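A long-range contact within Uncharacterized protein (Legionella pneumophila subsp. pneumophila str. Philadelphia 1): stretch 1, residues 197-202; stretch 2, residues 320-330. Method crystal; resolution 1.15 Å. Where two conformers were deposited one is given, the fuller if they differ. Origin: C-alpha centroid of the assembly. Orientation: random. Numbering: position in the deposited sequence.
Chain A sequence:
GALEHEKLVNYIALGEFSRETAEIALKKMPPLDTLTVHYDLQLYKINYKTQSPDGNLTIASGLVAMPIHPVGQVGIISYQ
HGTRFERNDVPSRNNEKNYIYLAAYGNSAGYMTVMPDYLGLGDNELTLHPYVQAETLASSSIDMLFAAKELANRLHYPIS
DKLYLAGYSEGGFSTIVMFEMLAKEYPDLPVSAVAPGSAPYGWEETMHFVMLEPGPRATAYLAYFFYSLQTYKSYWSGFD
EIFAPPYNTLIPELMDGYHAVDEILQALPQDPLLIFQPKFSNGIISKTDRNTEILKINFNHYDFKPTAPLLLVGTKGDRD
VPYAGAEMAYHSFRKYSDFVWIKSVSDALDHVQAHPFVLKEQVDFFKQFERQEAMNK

Stretch 1, residues 197-202: GSAPYG
Stretch 2 320-330: DVPYAGAEMAY

An irregular segment, residues 197-202, lies against a loop, with Val321 and Pro322 extended, that leads into a helix running to Tyr330 and beyond, with phi/psi near -62/-42 from Gly325 on; the two stretches bury 359 Å² between them. No direct hydrogen bond crosses; apolar packing and one water hold the contact. Two close approaches set the register: Pro200 CA lies 5.4 Å from Val321 CA, and Tyr201 CA lies 4.7 Å from Gly325 CA.

Tyr201 covers the most surface. Its backbone is extended (phi/psi -126/125), its CA-to-CB bond points toward the helix, and chi1 m (-59°) with chi2 -86° lays the ring obliquely against one helical turn. Ring atom CD1 sits 3.5 Å from Ala329 CB, CE2 is 3.8 Å from Ala326 CB, and CD2 comes to 3.5 Å from Ala326 CA, so the ring packs on methyls and helix backbone together. Tyr201 CB also reaches 3.3 Å from Gly325 O, an oxygen already accepting the helical bond from Ala329 N (2.9 Å). Gly325 keeps the approach open: an ideal CB there would stand 2.5 Å from Tyr201 O.

Val321, extended at -134/142 with chi1 m, serves the loop end. Its CG1 meets Pro200 CB at 4.0 Å, while CG2 lies 3.5 Å from Ser198 O and 3.8 Å from Ala199 O, so one branched side chain fills the space along three consecutive residues.

At the other end, selenomethionine Met328 (chi t, t, p) brings CE 4.1 Å from Tyr201 CB and 3.7 Å from Gly202 CA. Gly202 (phi/psi 90/126) has a positive phi that favours glycine, and an ideal CB would clash with Met328 CE at 2.7 Å.

Three backbone groups meet at the water, which donates to Ala199 O (2.9 Å) and Pro322 O (2.7 Å) and accepts from Tyr201 N (2.9 Å), bridging the two stretches.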

# COMPACT_ATOMS: atom_id res chain seq x y z
N GLY A 197 -3.83 2.79 -6.50
CA GLY A 197 -3.49 4.15 -6.82
C GLY A 197 -2.00 4.35 -6.99
O GLY A 197 -1.20 3.97 -6.13
N SER A 198 -1.61 4.92 -8.14
CA SER A 198 -0.23 5.29 -8.44
C SER A 198 0.76 4.20 -8.04
O SER A 198 1.75 4.46 -7.34
CB SER A 198 0.12 6.64 -7.79
OG SER A 198 -0.76 7.64 -8.30
N ALA A 199 0.49 2.98 -8.49
CA ALA A 199 1.35 1.86 -8.13
C ALA A 199 2.55 1.78 -9.06
O ALA A 199 2.49 2.18 -10.22
CB ALA A 199 0.60 0.57 -8.25
N PRO A 200 3.65 1.19 -8.59
CA PRO A 200 4.75 0.79 -9.48
C PRO A 200 4.38 -0.48 -10.20
O PRO A 200 3.96 -1.44 -9.57
CB PRO A 200 5.92 0.55 -8.53
CG PRO A 200 5.28 0.11 -7.24
CD PRO A 200 3.95 0.88 -7.18
N TYR A 201 4.53 -0.48 -11.52
CA TYR A 201 4.29 -1.63 -12.34
C TYR A 201 5.51 -1.92 -13.20
O TYR A 201 6.00 -1.06 -13.92
CB TYR A 201 3.10 -1.44 -13.29
CG TYR A 201 1.76 -1.15 -12.63
CD1 TYR A 201 0.92 -2.18 -12.18
CD2 TYR A 201 1.34 0.14 -12.47
CE1 TYR A 201 -0.33 -1.89 -11.60
CE2 TYR A 201 0.11 0.44 -11.89
CZ TYR A 201 -0.71 -0.58 -11.44
OH TYR A 201 -1.91 -0.30 -10.84
N GLY A 202 6.00 -3.14 -13.09
CA GLY A 202 7.07 -3.65 -13.94
C GLY A 202 8.45 -3.39 -13.39
O GLY A 202 8.83 -2.25 -13.10
N ASP A 320 7.46 9.81 -9.59
CA ASP A 320 7.92 8.78 -8.64
C ASP A 320 7.82 7.37 -9.18
O ASP A 320 8.71 6.55 -8.92
CB ASP A 320 7.14 8.82 -7.34
CG ASP A 320 7.47 9.99 -6.44
OD1 ASP A 320 7.81 11.08 -6.94
OD2 ASP A 320 7.38 9.80 -5.21
N VAL A 321 6.72 7.06 -9.87
CA VAL A 321 6.49 5.77 -10.49
C VAL A 321 5.98 5.99 -11.92
O VAL A 321 5.21 6.91 -12.16
CB VAL A 321 5.52 4.87 -9.70
CG1 VAL A 321 6.10 4.51 -8.33
CG2 VAL A 321 4.23 5.54 -9.56
N PRO A 322 6.41 5.16 -12.87
CA PRO A 322 6.17 5.46 -14.28
C PRO A 322 4.75 5.18 -14.70
O PRO A 322 4.26 4.05 -14.58
CB PRO A 322 7.14 4.53 -15.01
CG PRO A 322 7.33 3.38 -14.09
CD PRO A 322 7.28 3.98 -12.71
N TYR A 323 4.08 6.18 -15.24
CA TYR A 323 2.73 5.98 -15.76
C TYR A 323 2.73 4.96 -16.88
O TYR A 323 1.74 4.24 -17.06
CB TYR A 323 2.10 7.31 -16.18
CG TYR A 323 0.59 7.18 -16.29
CD1 TYR A 323 -0.21 7.34 -15.17
CD2 TYR A 323 -0.03 6.83 -17.47
CE1 TYR A 323 -1.56 7.19 -15.21
CE2 TYR A 323 -1.42 6.66 -17.52
CZ TYR A 323 -2.17 6.84 -16.37
OH TYR A 323 -3.54 6.69 -16.40
N ALA A 324 3.82 4.88 -17.65
CA ALA A 324 3.94 3.86 -18.68
C ALA A 324 3.77 2.45 -18.11
O ALA A 324 3.30 1.55 -18.80
CB ALA A 324 5.27 3.98 -19.44
N GLY A 325 4.18 2.24 -16.86
CA GLY A 325 3.95 0.95 -16.24
C GLY A 325 2.47 0.65 -16.04
O GLY A 325 2.01 -0.46 -16.27
N ALA A 326 1.71 1.66 -15.66
CA ALA A 326 0.25 1.50 -15.49
C ALA A 326 -0.39 1.15 -16.84
O ALA A 326 -1.27 0.29 -16.92
CB ALA A 326 -0.38 2.74 -14.90
N GLU A 327 0.06 1.81 -17.90
CA GLU A 327 -0.48 1.55 -19.24
C GLU A 327 -0.19 0.12 -19.67
O GLU A 327 -1.06 -0.60 -20.18
CB GLU A 327 0.06 2.57 -20.23
CG GLU A 327 -0.47 3.96 -19.98
CD GLU A 327 0.18 5.05 -20.80
OE1 GLU A 327 1.42 4.98 -21.02
OE2 GLU A 327 -0.54 6.01 -21.17
N MSE A 328 1.03 -0.34 -19.42
CA MSE A 328 1.43 -1.72 -19.70
C MSE A 328 0.58 -2.71 -18.91
O MSE A 328 0.07 -3.70 -19.45
CB MSE A 328 2.90 -1.89 -19.33
CG MSE A 328 3.39 -3.32 -19.34
SE MSE A 328 5.14 -3.39 -18.52
CE MSE A 328 4.59 -3.14 -16.66
N ALA A 329 0.39 -2.45 -17.62
CA ALA A 329 -0.42 -3.34 -16.77
C ALA A 329 -1.87 -3.38 -17.26
O ALA A 329 -2.48 -4.45 -17.28
CB ALA A 329 -0.36 -2.88 -15.31
N TYR A 330 -2.40 -2.22 -17.63
CA TYR A 330 -3.77 -2.13 -18.15
C TYR A 330 -3.97 -3.08 -19.34
O TYR A 330 -4.90 -3.91 -19.35
CB TYR A 330 -4.08 -0.71 -18.56
CG TYR A 330 -5.37 -0.58 -19.36
CD1 TYR A 330 -6.61 -0.65 -18.73
CD2 TYR A 330 -5.33 -0.38 -20.73
CE1 TYR A 330 -7.80 -0.54 -19.46
CE2 TYR A 330 -6.50 -0.28 -21.47
CZ TYR A 330 -7.73 -0.36 -20.84
OH TYR A 330 -8.91 -0.23 -21.59
O HOH W 1 4.31 2.28 -12.49